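Local atomic coordinates of DNA polymerase III subunit beta (Deinococcus radiodurans, PDB entry 4TRT), a protein that probably tethers DNA polymerases and other proteins to DNA and makes them processive, as a ring-shaped head-to-tail homodimer around the duplex. Residues K247-L252 against E332-G337; P341-A346 against M354-T359; L279-T284 against E308-L313. All blocks are in the same frame, centred on the assembly; numbering follows the deposited sequence.

The three contacts lie together in the C-terminal part of the chain, in a fold whose sheets form the outside of the ring while its helices line the hole for DNA. Interactions 1 and 2 belong to one antiparallel sheet, where strands 330-335 and 342-346 are neighbours; their centres are about 9 Å apart, and Leu333 CD2 meets Phe344 CD1 at 3.6 Å. Interaction 3 belongs to a second sheet packed on the first. Its centre is also about 9 Å from that of interaction 1, and Lys247 O and Glu308 N make a probable hydrogen bond of 3.2 Å. Interactions 2 and 3, with centres about 17 Å apart, touch through Thr359 CG2 and Leu313 CD2.

Interaction 1: residues K247-L252 against E332-G337; sequences KLQVTL and ELLFSG
Lys247 and Leu248 both direct their N-H groups at the carbonyl oxygen of Phe335, a classic beta bulge in the antiparallel pairing of 247-252 with 332-337. The two donors share it unequally: Lys247 N lies 2.8 Å from Phe335 O, whereas Leu248 N makes a weak bond of 3.3 Å to Phe335 O. Past the bulge Phe335 N gives a nearly straight bond (174°) of 2.9 Å to Leu248 O, and Val250 and Leu333 satisfy each other's N-H and C=O. The alternate residues Gln249 and Thr251 make backbone bonds on the other side, to Gly305 and Thr303. The Leu333 carbonyl also receives a CA-H contact, Gln249 CA lying 3.3 Å from Leu333 O. On the buried face Leu248 holds CG anti to its backbone N (chi1 176°), 4.1 Å from Phe335 CD2, and Val250 CG2 comes to the ring edge at CE2. On the other face Gln249 CG rests 3.6 Å from Leu334 CD2. Glu332 OE1 makes a salt bridge to Arg345 and OE2 a hydrogen bond to Gly348 N; Lys247 NZ makes a salt bridge to Asp245, and Ser336 OG is hydrogen-bonded to Pro341 O. Strand 303-306 borders 248-252 and strand 342-346 borders 332-335, while Leu248 and Phe335 pack on Met311 of strand 310-316 and Leu248 and Val250 on Val280 of strand 275-281.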
loop_
_atom_site.group_PDB
_atom_site.type_symbol
_atom_site.label_atom_id
_atom_site.label_comp_id
_atom_site.label_asym_id
_atom_site.label_seq_id
_atom_site.Cartn_x
_atom_site.Cartn_y
_atom_site.Cartn_z
ATOM N N LYS A 247 -7.367 -42.599 0.948
ATOM C CA LYS A 247 -6.518 -43.583 0.234
ATOM C C LYS A 247 -5.035 -43.212 0.242
ATOM O O LYS A 247 -4.179 -44.053 -0.014
ATOM C CB LYS A 247 -6.942 -43.684 -1.247
ATOM C CG LYS A 247 -8.384 -44.085 -1.531
ATOM C CD LYS A 247 -8.700 -45.451 -0.988
ATOM C CE LYS A 247 -10.097 -45.912 -1.376
ATOM N NZ LYS A 247 -10.576 -46.896 -0.359
ATOM N N LEU A 248 -4.740 -41.935 0.433
ATOM C CA LEU A 248 -3.381 -41.442 0.328
ATOM C C LEU A 248 -3.200 -40.237 1.257
ATOM O O LEU A 248 -4.040 -39.340 1.283
ATOM C CB LEU A 248 -3.076 -41.053 -1.124
ATOM C CG LEU A 248 -1.725 -40.420 -1.486
ATOM C CD1 LEU A 248 -0.554 -41.370 -1.233
ATOM C CD2 LEU A 248 -1.759 -39.979 -2.949
ATOM N N GLN A 249 -2.087 -40.241 1.993
ATOM C CA GLN A 249 -1.748 -39.205 2.958
ATOM C C GLN A 249 -0.376 -38.702 2.587
ATOM O O GLN A 249 0.527 -39.497 2.357
ATOM C CB GLN A 249 -1.714 -39.790 4.374
ATOM C CG GLN A 249 -1.308 -38.808 5.462
ATOM C CD GLN A 249 -1.172 -39.507 6.803
ATOM O OE1 GLN A 249 -2.123 -40.138 7.268
ATOM N NE2 GLN A 249 0.028 -39.437 7.415
ATOM N N VAL A 250 -0.225 -37.389 2.492
ATOM C CA VAL A 250 1.045 -36.778 2.165
ATOM C C VAL A 250 1.328 -35.747 3.246
ATOM O O VAL A 250 0.440 -34.991 3.624
ATOM C CB VAL A 250 1.001 -36.104 0.770
ATOM C CG1 VAL A 250 2.255 -35.265 0.527
ATOM C CG2 VAL A 250 0.873 -37.168 -0.321
ATOM N N THR A 251 2.555 -35.739 3.762
ATOM C CA THR A 251 2.945 -34.794 4.773
ATOM C C THR A 251 4.177 -34.042 4.253
ATOM O O THR A 251 5.111 -34.666 3.737
ATOM C CB THR A 251 3.270 -35.565 6.083
ATOM O OG1 THR A 251 2.078 -36.227 6.550
ATOM C CG2 THR A 251 3.773 -34.641 7.111
ATOM N N LEU A 252 4.189 -32.718 4.408
ATOM C CA LEU A 252 5.292 -31.905 3.920
ATOM C C LEU A 252 5.269 -30.528 4.570
ATOM O O LEU A 252 4.259 -30.145 5.156
ATOM C CB LEU A 252 5.228 -31.785 2.386
ATOM C CG LEU A 252 4.129 -30.909 1.797
ATOM C CD1 LEU A 252 4.292 -30.885 0.288
ATOM C CD2 LEU A 252 2.709 -31.349 2.156
ATOM N N GLU A 332 -0.687 -31.752 6.276
ATOM C CA GLU A 332 -1.121 -33.106 6.013
ATOM C C GLU A 332 -2.211 -33.015 4.960
ATOM O O GLU A 332 -3.197 -32.306 5.141
ATOM C CB GLU A 332 -1.700 -33.698 7.299
ATOM C CG GLU A 332 -1.292 -35.110 7.618
ATOM C CD GLU A 332 -1.709 -35.498 9.039
ATOM O OE1 GLU A 332 -2.920 -35.561 9.290
ATOM O OE2 GLU A 332 -0.837 -35.720 9.909
ATOM N N LEU A 333 -2.018 -33.692 3.837
ATOM C CA LEU A 333 -3.014 -33.703 2.752
ATOM C C LEU A 333 -3.580 -35.110 2.680
ATOM O O LEU A 333 -2.828 -36.071 2.493
ATOM C CB LEU A 333 -2.360 -33.340 1.401
ATOM C CG LEU A 333 -1.324 -32.210 1.396
ATOM C CD1 LEU A 333 -0.747 -32.041 0.003
ATOM C CD2 LEU A 333 -1.937 -30.913 1.935
ATOM N N LEU A 334 -4.895 -35.228 2.820
ATOM C CA LEU A 334 -5.567 -36.504 2.820
ATOM C C LEU A 334 -6.484 -36.576 1.601
ATOM O O LEU A 334 -7.426 -35.789 1.473
ATOM C CB LEU A 334 -6.395 -36.646 4.082
ATOM C CG LEU A 334 -5.708 -36.423 5.430
ATOM C CD1 LEU A 334 -6.776 -36.478 6.524
ATOM C CD2 LEU A 334 -4.631 -37.449 5.680
ATOM N N PHE A 335 -6.212 -37.543 0.724
ATOM C CA PHE A 335 -6.905 -37.673 -0.547
ATOM C C PHE A 335 -7.806 -38.894 -0.540
ATOM O O PHE A 335 -7.396 -39.974 -0.084
ATOM C CB PHE A 335 -5.892 -37.806 -1.680
ATOM C CG PHE A 335 -4.987 -36.636 -1.812
ATOM C CD1 PHE A 335 -5.480 -35.407 -2.227
ATOM C CD2 PHE A 335 -3.633 -36.755 -1.512
ATOM C CE1 PHE A 335 -4.636 -34.322 -2.373
ATOM C CE2 PHE A 335 -2.791 -35.665 -1.632
ATOM C CZ PHE A 335 -3.296 -34.449 -2.073
ATOM N N SER A 336 -9.039 -38.719 -1.009
ATOM C CA SER A 336 -9.981 -39.820 -1.076
ATOM C C SER A 336 -10.008 -40.455 -2.469
ATOM O O SER A 336 -10.638 -41.482 -2.648
ATOM C CB SER A 336 -11.379 -39.372 -0.650
ATOM O OG SER A 336 -11.928 -38.411 -1.539
ATOM N N GLY A 337 -9.343 -39.838 -3.446
ATOM C CA GLY A 337 -9.430 -40.278 -4.842
ATOM C C GLY A 337 -9.116 -39.144 -5.806
ATOM O O GLY A 337 -9.139 -37.955 -5.426
#

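Interaction 2: residues P341-A346 against M354-T359; sequences PAIFRA and MAVMVT. Unlike the reference sequence in segment 354-359: Met354 (reference Tyr), Ala355 (reference Gly), Val356 (reference Gly), Met357 (reference His), Val358 (reference Gly), Thr359 (reference His).
Phe344 and Met357 both hold CG anti to the carbonyl carbon (chi1 -59° and -76°), which starts the two side chains off alike from adjacent strands and sets Met357 CG over one face of the Phe344 ring. It lies 3.8 Å above the ring plane, offset toward the rim, a CH-pi contact in which Met357 CG is nearest the Phe344 ring atom CE2, at 3.9 Å. Beyond CG the methionine chain bends, and the sulfur stands obliquely to the same ring, Met357 SD 5.0 Å from the Phe344 ring centroid, a Met-aromatic contact. An alanine in place of Phe344 would probably take away the face on which Met357 CG rests, opening a gap beside it and leaving the thioether less restrained. Four strong backbone bonds tie the strands into an antiparallel hairpin: Ala342 with Met357 and Phe344 with Ala355, each pair bonded both ways. The Ala342 N to Met357 O bond is 2.8 Å long. On the face turned from the phenyl ring, Ile343 CG2 presses on Met354 CG at 3.6 Å, and Pro341 CB meets Val356 CG1 at 4.1 Å. All six residues of 354-359 differ from the reference sequence. The hairpin lies between strand 330-335 and strand 175-181 of the central domain, making one sheet across the two domains; helix 317-324 covers the face of Phe344, Ala355 and Met357.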
loop_
_atom_site.group_PDB
_atom_site.type_symbol
_atom_site.label_atom_id
_atom_site.label_comp_id
_atom_site.label_asym_id
_atom_site.label_seq_id
_atom_site.Cartn_x
_atom_site.Cartn_y
_atom_site.Cartn_z
ATOM N N PRO A 341 -13.277 -35.503 -2.891
ATOM C CA PRO A 341 -12.730 -34.407 -2.085
ATOM C C PRO A 341 -11.497 -34.790 -1.242
ATOM O O PRO A 341 -11.243 -35.976 -0.972
ATOM C CB PRO A 341 -13.921 -33.981 -1.212
ATOM C CG PRO A 341 -15.141 -34.437 -1.971
ATOM C CD PRO A 341 -14.714 -35.728 -2.614
ATOM N N ALA A 342 -10.735 -33.774 -0.882
ATOM C CA ALA A 342 -9.521 -33.912 -0.089
ATOM C C ALA A 342 -9.630 -33.101 1.191
ATOM O O ALA A 342 -10.391 -32.139 1.252
ATOM C CB ALA A 342 -8.323 -33.439 -0.896
ATOM N N ILE A 343 -8.844 -33.474 2.201
ATOM C CA ILE A 343 -8.748 -32.705 3.446
ATOM C C ILE A 343 -7.317 -32.176 3.562
ATOM O O ILE A 343 -6.362 -32.933 3.371
ATOM C CB ILE A 343 -9.099 -33.562 4.679
ATOM C CG1 ILE A 343 -10.556 -34.039 4.626
ATOM C CG2 ILE A 343 -8.862 -32.790 5.967
ATOM C CD1 ILE A 343 -10.862 -35.117 5.656
ATOM N N PHE A 344 -7.182 -30.869 3.826
ATOM C CA PHE A 344 -5.906 -30.255 4.159
ATOM C C PHE A 344 -5.972 -29.804 5.619
ATOM O O PHE A 344 -6.943 -29.183 6.048
ATOM C CB PHE A 344 -5.586 -29.036 3.283
ATOM C CG PHE A 344 -5.513 -29.307 1.799
ATOM C CD1 PHE A 344 -5.495 -30.593 1.277
ATOM C CD2 PHE A 344 -5.379 -28.232 0.922
ATOM C CE1 PHE A 344 -5.418 -30.799 -0.081
ATOM C CE2 PHE A 344 -5.271 -28.426 -0.438
ATOM C CZ PHE A 344 -5.311 -29.716 -0.945
ATOM N N ARG A 345 -4.951 -30.151 6.395
ATOM C CA ARG A 345 -4.885 -29.764 7.801
ATOM C C ARG A 345 -3.429 -29.727 8.283
ATOM O O ARG A 345 -2.524 -30.114 7.538
ATOM C CB ARG A 345 -5.726 -30.722 8.642
ATOM C CG ARG A 345 -5.298 -32.171 8.565
ATOM C CD ARG A 345 -6.192 -33.096 9.371
ATOM N NE ARG A 345 -5.442 -34.305 9.662
ATOM C CZ ARG A 345 -5.862 -35.309 10.412
ATOM N NH1 ARG A 345 -7.073 -35.300 10.962
ATOM N NH2 ARG A 345 -5.048 -36.340 10.617
ATOM N N ALA A 346 -3.205 -29.238 9.505
ATOM C CA ALA A 346 -1.890 -29.380 10.167
ATOM C C ALA A 346 -1.724 -30.817 10.658
ATOM O O ALA A 346 -2.706 -31.540 10.803
ATOM C CB ALA A 346 -1.734 -28.389 11.317
ATOM N N MET A 354 -9.320 -27.485 9.815
ATOM C CA MET A 354 -9.443 -28.447 8.738
ATOM C C MET A 354 -10.122 -27.769 7.544
ATOM O O MET A 354 -11.093 -27.038 7.729
ATOM C CB MET A 354 -10.301 -29.592 9.255
ATOM C CG MET A 354 -10.589 -30.721 8.301
ATOM S SD MET A 354 -11.937 -31.717 8.988
ATOM C CE MET A 354 -11.600 -31.671 10.736
ATOM N N ALA A 355 -9.601 -28.030 6.356
ATOM C CA ALA A 355 -10.193 -27.562 5.103
ATOM C C ALA A 355 -10.591 -28.786 4.281
ATOM O O ALA A 355 -9.831 -29.751 4.195
ATOM C CB ALA A 355 -9.206 -26.719 4.311
ATOM N N VAL A 356 -11.779 -28.737 3.682
ATOM C CA VAL A 356 -12.185 -29.723 2.700
ATOM C C VAL A 356 -12.194 -29.027 1.352
ATOM O O VAL A 356 -12.791 -27.949 1.200
ATOM C CB VAL A 356 -13.579 -30.308 2.998
ATOM C CG1 VAL A 356 -14.016 -31.286 1.894
ATOM C CG2 VAL A 356 -13.580 -30.984 4.360
ATOM N N MET A 357 -11.506 -29.644 0.399
ATOM C CA MET A 357 -11.363 -29.141 -0.961
ATOM C C MET A 357 -11.993 -30.111 -1.935
ATOM O O MET A 357 -11.799 -31.317 -1.803
ATOM C CB MET A 357 -9.881 -29.109 -1.316
ATOM C CG MET A 357 -9.096 -27.978 -0.693
ATOM S SD MET A 357 -8.794 -26.609 -1.816
ATOM C CE MET A 357 -8.897 -27.251 -3.490
ATOM N N VAL A 358 -12.700 -29.592 -2.926
ATOM C CA VAL A 358 -13.158 -30.391 -4.048
ATOM C C VAL A 358 -12.178 -30.287 -5.215
ATOM O O VAL A 358 -11.449 -29.307 -5.321
ATOM C CB VAL A 358 -14.565 -29.954 -4.498
ATOM C CG1 VAL A 358 -15.541 -30.072 -3.320
ATOM C CG2 VAL A 358 -14.562 -28.542 -5.088
ATOM N N THR A 359 -12.137 -31.321 -6.062
ATOM C CA THR A 359 -11.301 -31.302 -7.272
ATOM C C THR A 359 -12.031 -30.551 -8.401
ATOM O O THR A 359 -13.246 -30.371 -8.340
ATOM C CB THR A 359 -10.928 -32.738 -7.738
ATOM O OG1 THR A 359 -12.107 -33.518 -7.947
ATOM C CG2 THR A 359 -10.050 -33.432 -6.713
#

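Interaction 3: residues L279-T284 against E308-L313; sequences LVSEGT and EQAMSL
Val280 and Met311 form the one hydrogen-bonded pair of this antiparallel contact, which joins strand 275-281, the first arm of a beta hairpin, to strand 310-316 at the border of a four-stranded sheet. Val280 N reaches Met311 O at 2.8 Å, and Met311 N returns a longer bond of 3.1 Å to Val280 O. This pair occupies the packed side: both residues are buried, their side chains facing the neighbouring sheet, and Val280 also touches Leu285 of the next strand. The opposite face is more exposed, Ser312 and Ala310 most of all. There chi1 of 176° sets Leu279 CG anti to its backbone N, and chi2 of 64° then turns Leu279 CD1 to 4.0 Å from Ser312 CB, while CD1 of Leu279 also lies 3.6 Å from Met311 O. Toward the turn the strands are held less closely, and Ser281 OG only touches Ala310 CB at 4.2 Å. Outside the segments Gln304 spans this end, its amide bonding to Gly283 N and Gln309 O. Residues 281-284 form a type I' turn, in which Ser281 O accepts two bonds from a single residue, Thr284 N at 2.9 Å and Thr284 OG1 at 2.7 Å.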
loop_
_atom_site.group_PDB
_atom_site.type_symbol
_atom_site.label_atom_id
_atom_site.label_comp_id
_atom_site.label_asym_id
_atom_site.label_seq_id
_atom_site.Cartn_x
_atom_site.Cartn_y
_atom_site.Cartn_z
ATOM N N LEU A 279 0.508 -34.054 -8.576
ATOM C CA LEU A 279 0.877 -35.434 -8.878
ATOM C C LEU A 279 1.750 -35.965 -7.749
ATOM O O LEU A 279 2.866 -35.505 -7.547
ATOM C CB LEU A 279 1.617 -35.538 -10.214
ATOM C CG LEU A 279 2.150 -36.922 -10.622
ATOM C CD1 LEU A 279 0.999 -37.894 -10.815
ATOM C CD2 LEU A 279 2.988 -36.804 -11.890
ATOM N N VAL A 280 1.224 -36.930 -7.011
ATOM C CA VAL A 280 1.974 -37.593 -5.938
ATOM C C VAL A 280 2.550 -38.888 -6.502
ATOM O O VAL A 280 1.816 -39.718 -7.040
ATOM C CB VAL A 280 1.079 -37.893 -4.708
ATOM C CG1 VAL A 280 1.904 -38.506 -3.566
ATOM C CG2 VAL A 280 0.342 -36.634 -4.247
ATOM N N SER A 281 3.861 -39.059 -6.375
ATOM C CA SER A 281 4.530 -40.258 -6.816
ATOM C C SER A 281 5.932 -40.363 -6.230
ATOM O O SER A 281 6.653 -39.366 -6.184
ATOM C CB SER A 281 4.637 -40.254 -8.340
ATOM O OG SER A 281 4.968 -41.549 -8.749
ATOM N N GLU A 282 6.311 -41.565 -5.796
ATOM C CA GLU A 282 7.687 -41.883 -5.382
ATOM C C GLU A 282 8.264 -40.889 -4.384
ATOM O O GLU A 282 9.370 -40.405 -4.551
ATOM C CB GLU A 282 8.593 -42.001 -6.616
ATOM C CG GLU A 282 8.181 -43.129 -7.539
ATOM C CD GLU A 282 9.119 -43.304 -8.713
ATOM O OE1 GLU A 282 9.383 -42.310 -9.418
ATOM O OE2 GLU A 282 9.576 -44.438 -8.945
ATOM N N GLY A 283 7.497 -40.598 -3.336
ATOM C CA GLY A 283 7.919 -39.678 -2.291
ATOM C C GLY A 283 8.098 -38.248 -2.760
ATOM O O GLY A 283 8.861 -37.494 -2.155
ATOM N N THR A 284 7.399 -37.866 -3.827
ATOM C CA THR A 284 7.400 -36.484 -4.293
ATOM C C THR A 284 5.992 -35.992 -4.616
ATOM O O THR A 284 5.110 -36.776 -4.953
ATOM C CB THR A 284 8.295 -36.276 -5.550
ATOM O OG1 THR A 284 7.703 -36.909 -6.689
ATOM C CG2 THR A 284 9.736 -36.787 -5.319
ATOM N N GLU A 308 -2.963 -46.242 -1.961
ATOM C CA GLU A 308 -2.494 -45.862 -3.305
ATOM C C GLU A 308 -1.080 -45.285 -3.194
ATOM O O GLU A 308 -0.778 -44.538 -2.248
ATOM C CB GLU A 308 -3.412 -44.803 -3.922
ATOM C CG GLU A 308 -4.846 -45.237 -4.142
ATOM C CD GLU A 308 -4.985 -46.351 -5.157
ATOM O OE1 GLU A 308 -4.192 -46.408 -6.122
ATOM O OE2 GLU A 308 -5.887 -47.194 -4.980
ATOM N N GLN A 309 -0.209 -45.639 -4.138
ATOM C CA GLN A 309 1.162 -45.116 -4.176
ATOM C C GLN A 309 1.331 -43.955 -5.159
ATOM O O GLN A 309 2.384 -43.325 -5.182
ATOM C CB GLN A 309 2.158 -46.211 -4.531
ATOM C CG GLN A 309 2.322 -47.273 -3.455
ATOM C CD GLN A 309 1.187 -48.262 -3.435
ATOM O OE1 GLN A 309 0.826 -48.820 -4.463
ATOM N NE2 GLN A 309 0.610 -48.483 -2.254
ATOM N N ALA A 310 0.304 -43.678 -5.964
ATOM C CA ALA A 310 0.367 -42.553 -6.897
ATOM C C ALA A 310 -1.021 -41.995 -7.136
ATOM O O ALA A 310 -2.002 -42.727 -7.109
ATOM C CB ALA A 310 1.017 -42.962 -8.211
ATOM N N MET A 311 -1.100 -40.687 -7.337
ATOM C CA MET A 311 -2.372 -40.043 -7.607
ATOM C C MET A 311 -2.160 -38.722 -8.327
ATOM O O MET A 311 -1.210 -37.983 -8.036
ATOM C CB MET A 311 -3.163 -39.808 -6.308
ATOM C CG MET A 311 -4.643 -39.590 -6.538
ATOM S SD MET A 311 -5.615 -39.453 -5.013
ATOM C CE MET A 311 -5.743 -41.162 -4.479
ATOM N N SER A 312 -3.062 -38.445 -9.263
ATOM C CA SER A 312 -3.080 -37.203 -10.001
ATOM C C SER A 312 -4.414 -36.497 -9.799
ATOM O O SER A 312 -5.480 -37.073 -10.062
ATOM C CB SER A 312 -2.870 -37.463 -11.489
ATOM O OG SER A 312 -2.713 -36.218 -12.146
ATOM N N LEU A 313 -4.350 -35.261 -9.319
ATOM C CA LEU A 313 -5.542 -34.475 -9.022
ATOM C C LEU A 313 -5.402 -33.074 -9.612
ATOM O O LEU A 313 -4.287 -32.628 -9.902
ATOM C CB LEU A 313 -5.760 -34.366 -7.508
ATOM C CG LEU A 313 -5.679 -35.636 -6.657
ATOM C CD1 LEU A 313 -4.303 -35.761 -6.012
ATOM C CD2 LEU A 313 -6.784 -35.668 -5.610
#